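Local coordinates for ESX-1 secretion-associated protein EspB (PDB 7P0Z) that is a secreted factor of the mycobacterial ESX-1 system that assembles into a seven-subunit, channel-like oligomer and is probably involved in protein transport, at residues S164-E176 / E187-A201. Numbering follows the deposited sequence.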
loop_
_atom_site.group_PDB
_atom_site.type_symbol
_atom_site.label_atom_id
_atom_site.label_comp_id
_atom_site.label_asym_id
_atom_site.label_seq_id
_atom_site.Cartn_x
_atom_site.Cartn_y
_atom_site.Cartn_z
ATOM N N SER A 164 -5.946 -23.177 25.264
ATOM C CA SER A 164 -5.187 -24.163 26.003
ATOM C C SER A 164 -3.818 -24.401 25.381
ATOM O O SER A 164 -2.877 -24.750 26.092
ATOM C CB SER A 164 -5.988 -25.444 26.127
ATOM O OG SER A 164 -6.248 -25.993 24.873
ATOM N N LEU A 165 -3.674 -24.209 24.077
ATOM C CA LEU A 165 -2.340 -24.196 23.497
ATOM C C LEU A 165 -1.545 -23.008 23.999
ATOM O O LEU A 165 -0.378 -23.143 24.363
ATOM C CB LEU A 165 -2.406 -24.154 21.980
ATOM C CG LEU A 165 -2.793 -25.389 21.191
ATOM C CD1 LEU A 165 -2.677 -25.065 19.716
ATOM C CD2 LEU A 165 -1.913 -26.544 21.554
ATOM N N GLN A 166 -2.161 -21.830 24.016
ATOM C CA GLN A 166 -1.461 -20.659 24.517
ATOM C C GLN A 166 -1.018 -20.818 25.961
ATOM O O GLN A 166 0.012 -20.271 26.353
ATOM C CB GLN A 166 -2.335 -19.431 24.376
ATOM C CG GLN A 166 -2.180 -18.734 23.078
ATOM C CD GLN A 166 -3.251 -17.716 22.835
ATOM O OE1 GLN A 166 -2.962 -16.561 22.617
ATOM N NE2 GLN A 166 -4.489 -18.147 22.816
ATOM N N ARG A 167 -1.759 -21.556 26.763
ATOM C CA ARG A 167 -1.351 -21.710 28.145
ATOM C C ARG A 167 -0.224 -22.698 28.324
ATOM O O ARG A 167 0.239 -22.874 29.446
ATOM C CB ARG A 167 -2.480 -22.201 29.019
ATOM C CG ARG A 167 -3.605 -21.303 29.143
ATOM C CD ARG A 167 -4.573 -21.925 30.061
ATOM N NE ARG A 167 -5.755 -21.113 30.106
ATOM C CZ ARG A 167 -6.798 -21.336 29.330
ATOM N NH1 ARG A 167 -6.797 -22.381 28.535
ATOM N NH2 ARG A 167 -7.852 -20.547 29.385
ATOM N N ASP A 168 0.203 -23.371 27.277
ATOM C CA ASP A 168 1.091 -24.502 27.434
ATOM C C ASP A 168 2.462 -24.260 26.825
ATOM O O ASP A 168 3.125 -25.199 26.401
ATOM C CB ASP A 168 0.455 -25.748 26.842
ATOM C CG ASP A 168 0.847 -26.983 27.576
ATOM O OD1 ASP A 168 1.577 -26.865 28.576
ATOM O OD2 ASP A 168 0.437 -28.081 27.165
ATOM N N ILE A 169 2.922 -23.018 26.798
ATOM C CA ILE A 169 4.254 -22.736 26.302
ATOM C C ILE A 169 5.270 -22.580 27.425
ATOM O O ILE A 169 6.421 -22.260 27.158
ATOM C CB ILE A 169 4.256 -21.508 25.386
ATOM C CG1 ILE A 169 3.764 -20.285 26.141
ATOM C CG2 ILE A 169 3.429 -21.763 24.165
ATOM C CD1 ILE A 169 4.135 -19.023 25.493
ATOM N N LYS A 170 4.870 -22.801 28.676
ATOM C CA LYS A 170 5.852 -22.892 29.752
ATOM C C LYS A 170 6.897 -23.939 29.462
ATOM O O LYS A 170 8.062 -23.764 29.812
ATOM C CB LYS A 170 5.188 -23.255 31.067
ATOM C CG LYS A 170 4.401 -22.201 31.690
ATOM C CD LYS A 170 3.574 -22.838 32.748
ATOM C CE LYS A 170 4.464 -23.404 33.813
ATOM N NZ LYS A 170 3.668 -23.966 34.931
ATOM N N ARG A 171 6.501 -25.038 28.840
ATOM C CA ARG A 171 7.431 -26.116 28.584
ATOM C C ARG A 171 8.577 -25.709 27.676
ATOM O O ARG A 171 9.474 -26.516 27.462
ATOM C CB ARG A 171 6.698 -27.302 27.981
ATOM C CG ARG A 171 6.095 -27.006 26.645
ATOM C CD ARG A 171 5.412 -28.213 26.087
ATOM N NE ARG A 171 4.194 -28.571 26.797
ATOM C CZ ARG A 171 3.673 -29.788 26.795
ATOM N NH1 ARG A 171 4.268 -30.756 26.129
ATOM N NH2 ARG A 171 2.563 -30.041 27.454
ATOM N N PHE A 172 8.587 -24.501 27.139
ATOM C CA PHE A 172 9.695 -24.072 26.307
ATOM C C PHE A 172 10.505 -22.953 26.922
ATOM O O PHE A 172 11.318 -22.353 26.228
ATOM C CB PHE A 172 9.209 -23.629 24.938
ATOM C CG PHE A 172 8.384 -24.622 24.251
ATOM C CD1 PHE A 172 8.902 -25.840 23.907
ATOM C CD2 PHE A 172 7.090 -24.339 23.925
ATOM C CE1 PHE A 172 8.140 -26.759 23.264
ATOM C CE2 PHE A 172 6.328 -25.253 23.269
ATOM C CZ PHE A 172 6.858 -26.470 22.934
ATOM N N ARG A 173 10.307 -22.658 28.194
ATOM C CA ARG A 173 11.071 -21.605 28.830
ATOM C C ARG A 173 12.554 -21.945 28.855
ATOM O O ARG A 173 12.960 -23.096 28.725
ATOM C CB ARG A 173 10.570 -21.374 30.242
ATOM C CG ARG A 173 10.894 -22.482 31.154
ATOM C CD ARG A 173 10.194 -22.315 32.443
ATOM N NE ARG A 173 10.473 -23.433 33.320
ATOM C CZ ARG A 173 9.845 -24.591 33.258
ATOM N NH1 ARG A 173 8.920 -24.787 32.348
ATOM N NH2 ARG A 173 10.153 -25.555 34.094
ATOM N N ILE A 174 13.366 -20.905 29.008
ATOM C CA ILE A 174 14.799 -21.060 29.153
ATOM C C ILE A 174 15.136 -21.834 30.419
ATOM O O ILE A 174 14.321 -21.983 31.329
ATOM C CB ILE A 174 15.461 -19.679 29.178
ATOM C CG1 ILE A 174 14.921 -18.905 30.366
ATOM C CG2 ILE A 174 15.214 -18.941 27.900
ATOM C CD1 ILE A 174 15.605 -17.632 30.578
ATOM N N PHE A 175 16.361 -22.320 30.475
ATOM C CA PHE A 175 16.814 -23.089 31.617
ATOM C C PHE A 175 17.320 -22.169 32.709
ATOM O O PHE A 175 17.850 -21.096 32.442
ATOM C CB PHE A 175 17.919 -24.044 31.205
ATOM C CG PHE A 175 17.528 -24.963 30.112
ATOM C CD1 PHE A 175 16.709 -26.038 30.357
ATOM C CD2 PHE A 175 17.987 -24.759 28.833
ATOM C CE1 PHE A 175 16.350 -26.882 29.343
ATOM C CE2 PHE A 175 17.632 -25.603 27.818
ATOM C CZ PHE A 175 16.813 -26.667 28.074
ATOM N N GLU A 176 17.154 -22.599 33.949
ATOM C CA GLU A 176 17.762 -21.874 35.056
ATOM C C GLU A 176 19.260 -22.115 35.124
ATOM O O GLU A 176 20.056 -21.192 34.964
ATOM C CB GLU A 176 17.128 -22.294 36.367
ATOM C CG GLU A 176 15.694 -22.022 36.461
ATOM C CD GLU A 176 15.084 -22.683 37.666
ATOM O OE1 GLU A 176 15.583 -23.749 38.071
ATOM O OE2 GLU A 176 14.120 -22.132 38.230
ATOM N N GLU A 187 17.817 -24.248 23.707
ATOM C CA GLU A 187 16.906 -23.142 23.926
ATOM C C GLU A 187 16.407 -22.569 22.613
ATOM O O GLU A 187 15.231 -22.231 22.492
ATOM C CB GLU A 187 17.588 -22.078 24.761
ATOM C CG GLU A 187 17.541 -22.411 26.210
ATOM C CD GLU A 187 18.337 -21.472 27.046
ATOM O OE1 GLU A 187 19.060 -20.651 26.469
ATOM O OE2 GLU A 187 18.254 -21.559 28.278
ATOM N N ALA A 188 17.279 -22.456 21.621
ATOM C CA ALA A 188 16.828 -21.991 20.317
ATOM C C ALA A 188 15.816 -22.951 19.715
ATOM O O ALA A 188 14.816 -22.533 19.120
ATOM C CB ALA A 188 18.017 -21.815 19.384
ATOM N N SER A 189 16.052 -24.243 19.874
ATOM C CA SER A 189 15.109 -25.218 19.357
ATOM C C SER A 189 13.764 -25.142 20.078
ATOM O O SER A 189 12.708 -25.185 19.440
ATOM C CB SER A 189 15.716 -26.607 19.463
ATOM O OG SER A 189 14.895 -27.568 18.851
ATOM N N MET A 190 13.778 -25.036 21.405
ATOM C CA MET A 190 12.528 -24.883 22.138
ATOM C C MET A 190 11.810 -23.604 21.754
ATOM O O MET A 190 10.582 -23.573 21.681
ATOM C CB MET A 190 12.764 -24.909 23.636
ATOM C CG MET A 190 13.066 -26.257 24.166
ATOM S SD MET A 190 13.019 -26.199 25.939
ATOM C CE MET A 190 14.420 -25.139 26.196
ATOM N N ASP A 191 12.557 -22.539 21.515
ATOM C CA ASP A 191 11.948 -21.301 21.072
ATOM C C ASP A 191 11.247 -21.486 19.734
ATOM O O ASP A 191 10.159 -20.950 19.511
ATOM C CB ASP A 191 13.020 -20.227 20.993
ATOM C CG ASP A 191 12.492 -18.918 20.523
ATOM O OD1 ASP A 191 12.031 -18.125 21.363
ATOM O OD2 ASP A 191 12.532 -18.669 19.304
ATOM N N GLN A 192 11.861 -22.236 18.830
ATOM C CA GLN A 192 11.216 -22.507 17.556
ATOM C C GLN A 192 9.938 -23.306 17.738
ATOM O O GLN A 192 8.924 -23.032 17.087
ATOM C CB GLN A 192 12.171 -23.248 16.646
ATOM C CG GLN A 192 13.216 -22.385 16.067
ATOM C CD GLN A 192 14.140 -23.165 15.201
ATOM O OE1 GLN A 192 14.671 -24.184 15.611
ATOM N NE2 GLN A 192 14.314 -22.717 13.979
ATOM N N GLN A 193 9.972 -24.315 18.596
ATOM C CA GLN A 193 8.758 -25.072 18.855
ATOM C C GLN A 193 7.676 -24.177 19.432
ATOM O O GLN A 193 6.497 -24.317 19.101
ATOM C CB GLN A 193 9.030 -26.227 19.805
ATOM C CG GLN A 193 9.939 -27.299 19.279
ATOM C CD GLN A 193 9.598 -27.774 17.881
ATOM O OE1 GLN A 193 10.413 -27.679 16.974
ATOM N NE2 GLN A 193 8.399 -28.294 17.705
ATOM N N LYS A 194 8.061 -23.264 20.312
ATOM C CA LYS A 194 7.113 -22.332 20.888
ATOM C C LYS A 194 6.484 -21.467 19.808
ATOM O O LYS A 194 5.271 -21.232 19.815
ATOM C CB LYS A 194 7.834 -21.480 21.923
ATOM C CG LYS A 194 6.985 -20.618 22.813
ATOM C CD LYS A 194 6.717 -19.307 22.174
ATOM C CE LYS A 194 7.996 -18.612 21.904
ATOM N NZ LYS A 194 7.759 -17.292 21.302
ATOM N N GLU A 195 7.294 -20.979 18.878
ATOM C CA GLU A 195 6.759 -20.167 17.796
ATOM C C GLU A 195 5.771 -20.949 16.959
ATOM O O GLU A 195 4.716 -20.437 16.577
ATOM C CB GLU A 195 7.881 -19.662 16.919
ATOM C CG GLU A 195 8.669 -18.623 17.582
ATOM C CD GLU A 195 7.897 -17.354 17.723
ATOM O OE1 GLU A 195 7.085 -17.052 16.829
ATOM O OE2 GLU A 195 8.094 -16.654 18.728
ATOM N N TRP A 196 6.103 -22.191 16.655
ATOM C CA TRP A 196 5.192 -23.003 15.874
ATOM C C TRP A 196 3.891 -23.248 16.621
ATOM O O TRP A 196 2.814 -23.238 16.024
ATOM C CB TRP A 196 5.859 -24.314 15.509
ATOM C CG TRP A 196 5.028 -25.133 14.647
ATOM C CD1 TRP A 196 4.836 -24.983 13.320
ATOM C CD2 TRP A 196 4.235 -26.233 15.048
ATOM N NE1 TRP A 196 3.979 -25.934 12.858
ATOM C CE2 TRP A 196 3.592 -26.719 13.904
ATOM C CE3 TRP A 196 4.005 -26.860 16.268
ATOM C CZ2 TRP A 196 2.744 -27.804 13.939
ATOM C CZ3 TRP A 196 3.163 -27.931 16.302
ATOM C CH2 TRP A 196 2.535 -28.396 15.144
ATOM N N ILE A 197 3.971 -23.481 17.923
ATOM C CA ILE A 197 2.770 -23.704 18.712
ATOM C C ILE A 197 1.889 -22.462 18.714
ATOM O O ILE A 197 0.667 -22.555 18.625
ATOM C CB ILE A 197 3.150 -24.144 20.137
ATOM C CG1 ILE A 197 3.676 -25.566 20.120
ATOM C CG2 ILE A 197 1.973 -24.043 21.075
ATOM C CD1 ILE A 197 2.630 -26.576 19.898
ATOM N N LEU A 198 2.489 -21.287 18.832
ATOM C CA LEU A 198 1.690 -20.070 18.802
ATOM C C LEU A 198 1.035 -19.872 17.446
ATOM O O LEU A 198 -0.122 -19.453 17.363
ATOM C CB LEU A 198 2.552 -18.875 19.168
ATOM C CG LEU A 198 2.825 -18.839 20.662
ATOM C CD1 LEU A 198 3.448 -17.548 21.049
ATOM C CD2 LEU A 198 1.549 -19.035 21.418
ATOM N N HIS A 199 1.749 -20.186 16.373
ATOM C CA HIS A 199 1.138 -20.118 15.056
ATOM C C HIS A 199 -0.021 -21.101 14.935
ATOM O O HIS A 199 -1.050 -20.793 14.325
ATOM C CB HIS A 199 2.190 -20.373 13.985
ATOM C CG HIS A 199 1.714 -20.085 12.603
ATOM N ND1 HIS A 199 1.163 -21.050 11.794
ATOM C CD2 HIS A 199 1.664 -18.933 11.902
ATOM C CE1 HIS A 199 0.809 -20.509 10.645
ATOM N NE2 HIS A 199 1.106 -19.226 10.685
ATOM N N MET A 200 0.123 -22.284 15.512
ATOM C CA MET A 200 -0.949 -23.267 15.449
ATOM C C MET A 200 -2.157 -22.815 16.249
ATOM O O MET A 200 -3.299 -23.061 15.858
ATOM C CB MET A 200 -0.453 -24.610 15.963
ATOM C CG MET A 200 0.539 -25.285 15.056
ATOM S SD MET A 200 -0.051 -25.496 13.378
ATOM C CE MET A 200 -0.894 -27.051 13.560
ATOM N N ALA A 201 -1.923 -22.168 17.381
ATOM C CA ALA A 201 -3.025 -21.617 18.149
ATOM C C ALA A 201 -3.742 -20.541 17.359
ATOM O O ALA A 201 -4.971 -20.447 17.389
ATOM C CB ALA A 201 -2.514 -21.061 19.470
#
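F172 lies against helix 181-224, which runs back along the chain that leads on from helix 149-166, in the helical hairpin of the PPE domain. From the backbone outward, CB and CG of F172 both sit 3.5 Å from M190 O, a carbonyl already used by K194 N inside the helix. On one side of the ring CD1 meets M190 CB, and CE1 beyond it touches Q193 CB at 3.6 Å. On the other, CD2 packs on K194 CB and CE2 approaches I197 CG1 at 4.1 Å; CZ, at the tip, comes back to Q193 CB. One face has Q193 C and K194 N over it, offset toward the rim, while R171 CG covers the centre of the opposite face. R171 itself turns its guanidinium to the carbonyls of V23 and A25.

Toward helix 149-166 the packing is aliphatic: I169 CG2 meets I197 CG2, and L165 CB rests on A201 CB at 4.0 Å. At the other end M190, bent at its last torsion (chi3 -66°), brings CE to 3.4 Å from F175 CZ, while SD lies obliquely to the same ring in a Met-aromatic contact. E187 runs past that ring in the opposite direction, the carboxylate and ring planes only 12° apart. Its OE2 also forms a salt bridge with R67 of a neighbouring subunit, which ties this turn to the oligomer interface. On its anti side, OE2 accepts a nearly straight hydrogen bond (172°) from F175 N at 3.0 Å.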